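Local coordinates for protein endolysin (Clostridium phage phiCD27, PDB 3QAY) that probably cleaves the amide bond between N-acetylmuramic acid and L-alanine in the cell-wall peptidoglycan of Clostridium difficile, using a bound zinc ion, at residues Y108-C113 against R123-D128; A39-K44 against G165-I170. One frame throughout, in Å; residues are numbered along the deposited sequence.

Contact 1 (Y108-C113 against R123-D128)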
loop_
_atom_site.group_PDB
_atom_site.type_symbol
_atom_site.label_atom_id
_atom_site.label_comp_id
_atom_site.label_asym_id
_atom_site.label_seq_id
_atom_site.Cartn_x
_atom_site.Cartn_y
_atom_site.Cartn_z
ATOM N N TYR A 108 -6.640 4.484 -11.237
ATOM C CA TYR A 108 -6.571 4.408 -9.776
ATOM C C TYR A 108 -5.377 5.193 -9.236
ATOM O O TYR A 108 -5.532 6.041 -8.350
ATOM C CB TYR A 108 -6.455 2.949 -9.312
ATOM C CG TYR A 108 -7.704 2.111 -9.487
ATOM C CD1 TYR A 108 -8.916 2.490 -8.909
ATOM C CD2 TYR A 108 -7.671 0.917 -10.198
ATOM C CE1 TYR A 108 -10.060 1.712 -9.054
ATOM C CE2 TYR A 108 -8.812 0.135 -10.352
ATOM C CZ TYR A 108 -10.002 0.536 -9.778
ATOM O OH TYR A 108 -11.133 -0.238 -9.930
ATOM N N ALA A 109 -4.191 4.912 -9.777
ATOM C CA ALA A 109 -2.944 5.511 -9.283
ATOM C C ALA A 109 -2.987 7.041 -9.254
ATOM O O ALA A 109 -2.607 7.657 -8.252
ATOM C CB ALA A 109 -1.746 5.015 -10.101
ATOM N N THR A 110 -3.481 7.646 -10.331
ATOM C CA THR A 110 -3.529 9.109 -10.460
ATOM C C THR A 110 -4.456 9.743 -9.424
ATOM O O THR A 110 -4.117 10.750 -8.804
ATOM C CB THR A 110 -3.982 9.520 -11.879
ATOM O OG1 THR A 110 -3.075 8.969 -12.848
ATOM C CG2 THR A 110 -4.017 11.037 -12.025
ATOM N N ARG A 111 -5.620 9.136 -9.226
ATOM C CA ARG A 111 -6.580 9.646 -8.260
ATOM C C ARG A 111 -6.068 9.501 -6.825
ATOM O O ARG A 111 -6.195 10.428 -6.031
ATOM C CB ARG A 111 -7.938 8.963 -8.433
ATOM C CG ARG A 111 -8.633 9.295 -9.756
ATOM C CD ARG A 111 -10.108 8.886 -9.732
ATOM N NE ARG A 111 -10.280 7.479 -9.347
ATOM C CZ ARG A 111 -10.468 6.460 -10.188
ATOM N NH1 ARG A 111 -10.528 6.650 -11.506
ATOM N NH2 ARG A 111 -10.610 5.232 -9.701
ATOM N N ILE A 112 -5.475 8.356 -6.499
ATOM C CA ILE A 112 -4.851 8.165 -5.185
ATOM C C ILE A 112 -3.778 9.230 -4.952
ATOM O O ILE A 112 -3.742 9.878 -3.904
ATOM C CB ILE A 112 -4.207 6.778 -5.048
ATOM C CG1 ILE A 112 -5.274 5.684 -5.025
ATOM C CG2 ILE A 112 -3.374 6.705 -3.778
ATOM C CD1 ILE A 112 -4.729 4.311 -5.270
ATOM N N CYS A 113 -2.914 9.410 -5.948
ATOM C CA CYS A 113 -1.857 10.412 -5.885
ATOM C C CYS A 113 -2.384 11.828 -5.665
ATOM O O CYS A 113 -1.841 12.572 -4.849
ATOM C CB CYS A 113 -1.011 10.362 -7.151
ATOM S SG CYS A 113 0.217 9.064 -7.090
ATOM N N ARG A 123 4.226 13.039 -5.930
ATOM C CA ARG A 123 5.341 12.603 -6.780
ATOM C C ARG A 123 4.863 12.022 -8.113
ATOM O O ARG A 123 5.657 11.867 -9.034
ATOM C CB ARG A 123 6.220 11.574 -6.052
ATOM C CG ARG A 123 6.850 12.102 -4.763
ATOM C CD ARG A 123 7.427 10.978 -3.901
ATOM N NE ARG A 123 8.561 10.302 -4.532
ATOM C CZ ARG A 123 9.814 10.755 -4.555
ATOM N NH1 ARG A 123 10.140 11.910 -3.979
ATOM N NH2 ARG A 123 10.755 10.044 -5.171
ATOM N N GLY A 124 3.576 11.687 -8.197
ATOM C CA GLY A 124 2.959 11.196 -9.434
ATOM C C GLY A 124 2.843 9.678 -9.518
ATOM O O GLY A 124 3.570 8.950 -8.845
ATOM N N ALA A 125 1.905 9.211 -10.342
ATOM C CA ALA A 125 1.750 7.788 -10.639
ATOM C C ALA A 125 2.873 7.348 -11.571
ATOM O O ALA A 125 3.233 8.074 -12.494
ATOM C CB ALA A 125 0.405 7.528 -11.292
ATOM N N LYS A 126 3.424 6.161 -11.335
ATOM C CA LYS A 126 4.584 5.695 -12.096
ATOM C C LYS A 126 4.396 4.259 -12.555
ATOM O O LYS A 126 4.022 3.395 -11.767
ATOM C CB LYS A 126 5.855 5.807 -11.249
ATOM C CG LYS A 126 6.126 7.215 -10.749
ATOM C CD LYS A 126 7.370 7.282 -9.889
ATOM C CE LYS A 126 7.585 8.693 -9.356
ATOM N NZ LYS A 126 8.926 8.828 -8.724
ATOM N N LEU A 127 4.643 4.020 -13.838
ATOM C CA LEU A 127 4.565 2.685 -14.414
ATOM C C LEU A 127 5.804 1.893 -14.009
ATOM O O LEU A 127 6.926 2.383 -14.153
ATOM C CB LEU A 127 4.480 2.775 -15.939
ATOM C CG LEU A 127 4.430 1.461 -16.730
ATOM C CD1 LEU A 127 3.141 0.710 -16.461
ATOM C CD2 LEU A 127 4.604 1.734 -18.219
ATOM N N ASP A 128 5.593 0.687 -13.478
ATOM C CA ASP A 128 6.685 -0.247 -13.215
ATOM C C ASP A 128 6.213 -1.675 -13.459
ATOM O O ASP A 128 5.470 -2.236 -12.659
ATOM C CB ASP A 128 7.224 -0.093 -11.787
ATOM C CG ASP A 128 8.533 -0.854 -11.567
ATOM O OD1 ASP A 128 8.951 -1.606 -12.472
ATOM O OD2 ASP A 128 9.144 -0.709 -10.482
#
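Helix 108-113 and strand 123-127 lie nearly antiparallel (163° between their N-to-C directions), their axes coming within 7.2 Å, with Ala109 opposite Ala125 and Cys113 opposite Gly124. The close approach is consistent with the small side chains at the interface, Ala109, Cys113 and Ala125, and with Gly124, which has none. Ala109 and Ala125 each point their CB at the other segment, and the two methyls touch flank to flank, each bond slanting past the other, Ala109 CB to Ala125 CB 3.5 Å. The Ala125 methyl also fits against the helix backbone, 4.0 Å from the carbonyl carbon of Ala109 and from Thr110 N. At the border Thr110 OG1 passes 4.1 Å from Ala125 CB; its polar partner is the carbonyl of Leu106, one turn back in the same helix.

One turn onward from Ala109, Cys113 has SG anti to its carbonyl carbon (chi1 -81°), and the sulfur reaches the strand backbone, 3.6 Å from Gly124 C and 3.7 Å from Ala125 N, in van der Waals contact with the peptide group. Ala109 and Cys113 also touch Val98 of the adjoining strand 96-100, whose Glu97 forms salt bridges with Lys126 and Arg123. The whole is a beta-alpha-beta unit, 96-100, 103-116 and 122-127, in which the crossover helix packs against the edge strand of this amidase alpha/beta fold.

Contact 2 (A39-K44 against G165-I170). With PO4 (phosphate ion), chain G.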
loop_
_atom_site.group_PDB
_atom_site.type_symbol
_atom_site.label_atom_id
_atom_site.label_comp_id
_atom_site.label_asym_id
_atom_site.label_seq_id
_atom_site.Cartn_x
_atom_site.Cartn_y
_atom_site.Cartn_z
ATOM N N ALA A 39 -9.016 -1.173 5.088
ATOM C CA ALA A 39 -10.077 -2.148 4.802
ATOM C C ALA A 39 -11.438 -1.682 5.319
ATOM O O ALA A 39 -12.429 -1.705 4.588
ATOM C CB ALA A 39 -9.722 -3.519 5.396
ATOM N N ASP A 40 -11.475 -1.257 6.578
ATOM C CA ASP A 40 -12.711 -0.792 7.204
ATOM C C ASP A 40 -13.286 0.445 6.514
ATOM O O ASP A 40 -14.508 0.609 6.431
ATOM C CB ASP A 40 -12.478 -0.485 8.690
ATOM C CG ASP A 40 -12.421 -1.734 9.551
ATOM O OD1 ASP A 40 -12.798 -2.827 9.079
ATOM O OD2 ASP A 40 -12.004 -1.610 10.721
ATOM N N THR A 41 -12.411 1.317 6.030
ATOM C CA THR A 41 -12.852 2.505 5.303
ATOM C C THR A 41 -13.533 2.105 3.986
ATOM O O THR A 41 -14.592 2.645 3.643
ATOM C CB THR A 41 -11.686 3.485 5.065
ATOM O OG1 THR A 41 -11.033 3.748 6.315
ATOM C CG2 THR A 41 -12.188 4.792 4.483
ATOM N N PHE A 42 -12.950 1.139 3.274
ATOM C CA PHE A 42 -13.600 0.566 2.089
ATOM C C PHE A 42 -14.920 -0.111 2.451
ATOM O O PHE A 42 -15.904 0.036 1.735
ATOM C CB PHE A 42 -12.705 -0.459 1.386
ATOM C CG PHE A 42 -11.710 0.143 0.438
ATOM C CD1 PHE A 42 -12.134 0.755 -0.733
ATOM C CD2 PHE A 42 -10.345 0.057 0.694
ATOM C CE1 PHE A 42 -11.229 1.304 -1.616
ATOM C CE2 PHE A 42 -9.424 0.598 -0.187
ATOM C CZ PHE A 42 -9.865 1.221 -1.349
ATOM N N ARG A 43 -14.929 -0.854 3.556
ATOM C CA ARG A 43 -16.108 -1.624 3.952
ATOM C C ARG A 43 -17.304 -0.731 4.264
ATOM O O ARG A 43 -18.445 -1.070 3.931
ATOM C CB ARG A 43 -15.783 -2.526 5.145
ATOM C CG ARG A 43 -14.868 -3.686 4.802
ATOM C CD ARG A 43 -14.557 -4.532 6.024
ATOM N NE ARG A 43 -13.577 -5.576 5.710
ATOM C CZ ARG A 43 -12.451 -5.816 6.385
ATOM N NH1 ARG A 43 -12.125 -5.117 7.465
ATOM N NH2 ARG A 43 -11.645 -6.794 5.982
ATOM N N LYS A 44 -17.037 0.418 4.883
ATOM C CA LYS A 44 -18.069 1.416 5.166
ATOM C C LYS A 44 -18.811 1.851 3.895
ATOM O O LYS A 44 -20.001 2.170 3.943
ATOM C CB LYS A 44 -17.454 2.638 5.859
ATOM C CG LYS A 44 -18.478 3.590 6.479
ATOM C CD LYS A 44 -17.811 4.638 7.366
ATOM C CE LYS A 44 -18.817 5.318 8.296
ATOM N NZ LYS A 44 -18.150 6.268 9.248
ATOM N N GLY A 165 -7.244 9.140 8.413
ATOM C CA GLY A 165 -6.986 10.237 7.483
ATOM C C GLY A 165 -6.275 9.792 6.219
ATOM O O GLY A 165 -6.618 10.236 5.127
ATOM N N ILE A 166 -5.265 8.938 6.367
ATOM C CA ILE A 166 -4.564 8.358 5.217
ATOM C C ILE A 166 -5.502 7.438 4.437
ATOM O O ILE A 166 -5.573 7.509 3.211
ATOM C CB ILE A 166 -3.324 7.544 5.661
ATOM C CG1 ILE A 166 -2.228 8.478 6.167
ATOM C CG2 ILE A 166 -2.790 6.679 4.498
ATOM C CD1 ILE A 166 -1.317 9.010 5.083
ATOM N N ALA A 167 -6.208 6.574 5.163
ATOM C CA ALA A 167 -7.160 5.638 4.566
ATOM C C ALA A 167 -8.217 6.361 3.730
ATOM O O ALA A 167 -8.478 5.985 2.587
ATOM C CB ALA A 167 -7.829 4.797 5.650
ATOM N N LYS A 168 -8.805 7.408 4.297
ATOM C CA LYS A 168 -9.868 8.142 3.613
ATOM C C LYS A 168 -9.397 8.685 2.267
ATOM O O LYS A 168 -10.142 8.641 1.290
ATOM C CB LYS A 168 -10.399 9.276 4.492
ATOM C CG LYS A 168 -11.633 9.996 3.936
ATOM C CD LYS A 168 -12.154 11.054 4.923
ATOM C CE LYS A 168 -13.363 11.822 4.359
ATOM N NZ LYS A 168 -13.350 13.270 4.750
ATOM N N LEU A 169 -8.160 9.182 2.214
ATOM C CA LEU A 169 -7.616 9.754 0.975
ATOM C C LEU A 169 -7.415 8.676 -0.092
ATOM O O LEU A 169 -7.737 8.880 -1.265
ATOM C CB LEU A 169 -6.303 10.497 1.246
ATOM C CG LEU A 169 -6.416 11.805 2.041
ATOM C CD1 LEU A 169 -5.032 12.397 2.324
ATOM C CD2 LEU A 169 -7.283 12.809 1.291
ATOM N N ILE A 170 -6.911 7.524 0.330
ATOM C CA ILE A 170 -6.716 6.389 -0.567
ATOM C C ILE A 170 -8.045 5.867 -1.086
ATOM O O ILE A 170 -8.179 5.580 -2.269
ATOM C CB ILE A 170 -5.995 5.227 0.134
ATOM C CG1 ILE A 170 -4.548 5.613 0.464
ATOM C CG2 ILE A 170 -6.047 3.975 -0.743
ATOM C CD1 ILE A 170 -3.783 4.576 1.276
HETATM P P PO4 G . -9.461 -9.361 6.948
HETATM O O1 PO4 G . -8.531 -9.921 7.992
HETATM O O2 PO4 G . -9.313 -7.859 6.938
HETATM O O3 PO4 G . -9.137 -9.955 5.600
HETATM O O4 PO4 G . -10.890 -9.725 7.275
#
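Thr41 has OG1 anti to its carbonyl carbon and beside the backbone N (chi1 -52°), which leaves CG2 anti to that N and directs the two branches to different parts of helix 165-170. OG1 comes against the methyl of Ala167, Thr41 OG1 to Ala167 CB 3.4 Å, and Thr41 CB lies 4.1 Å from the same methyl. The other branch reaches the next residue, Thr41 CG2 to Lys168 CA 4.2 Å. The hydroxyl is hydrogen-bonded within its own helix to the carbonyl of Val37. The CB of Lys168 points away from segment 39-44, and it is its backbone CA that meets CG2.

The small side chains of Thr41 and Ala167 are consistent with the close approach, Thr41 CA and Ala167 CA being 6.5 Å apart. The ring of Phe42 and the side chain of Ile170 help cover the buried side, Phe42 against Val171 and Val174 of helix 152-175 and Ile170 against Leu38 of helix 27-44.

Elsewhere on segment 39-44, Arg43 extends from CG to NE, and Ala39 CB sits 3.4 Å above its guanidinium plane, toward the rim. Two anions meet the guanidinium edge. Arg43 NH1 forms a salt bridge with Asp40 OD1 (2.9 Å), which is approached on its anti side, 33° out of the carboxylate plane. Arg43 NH2 donates to O2 of a phosphate at 2.7 Å (158° at the hydrogen) and also bonds the carbonyl of Val49. Val51 N gives the phosphate a second donor. The ion probably came from the crystallisation liquor, and the exposed Arg43 also touches a neighbouring molecule in the crystal, so its pose may owe something to the lattice. Chemically, then, the helices meet by van der Waals packing, with the charges of Arg43 and Asp40 paired apart from it.

In the fold
Contacts 1 and 2 illustrate how neighbouring helices of an alpha/beta domain pack: helix 152-175 touches both helix 103-116 and helix 27-44. Their centres are about 18 Å apart, and each lies about 12 Å from the centre of the chain. They meet directly where Ile112 CG1 of contact 1 packs 4.0 Å from Ile170 O of contact 2. Further along helix 152-175, Val174 touches Tyr108 and Ile112 from one contact and Phe42 from the other, and Arg111 hydrogen-bonds to the carbonyls of Gly173 and Val174. The zinc ligands His10, Glu27 and His85 belong to neither contact, although Glu27 begins the same helix 27-44 whose later turns form half of contact 2.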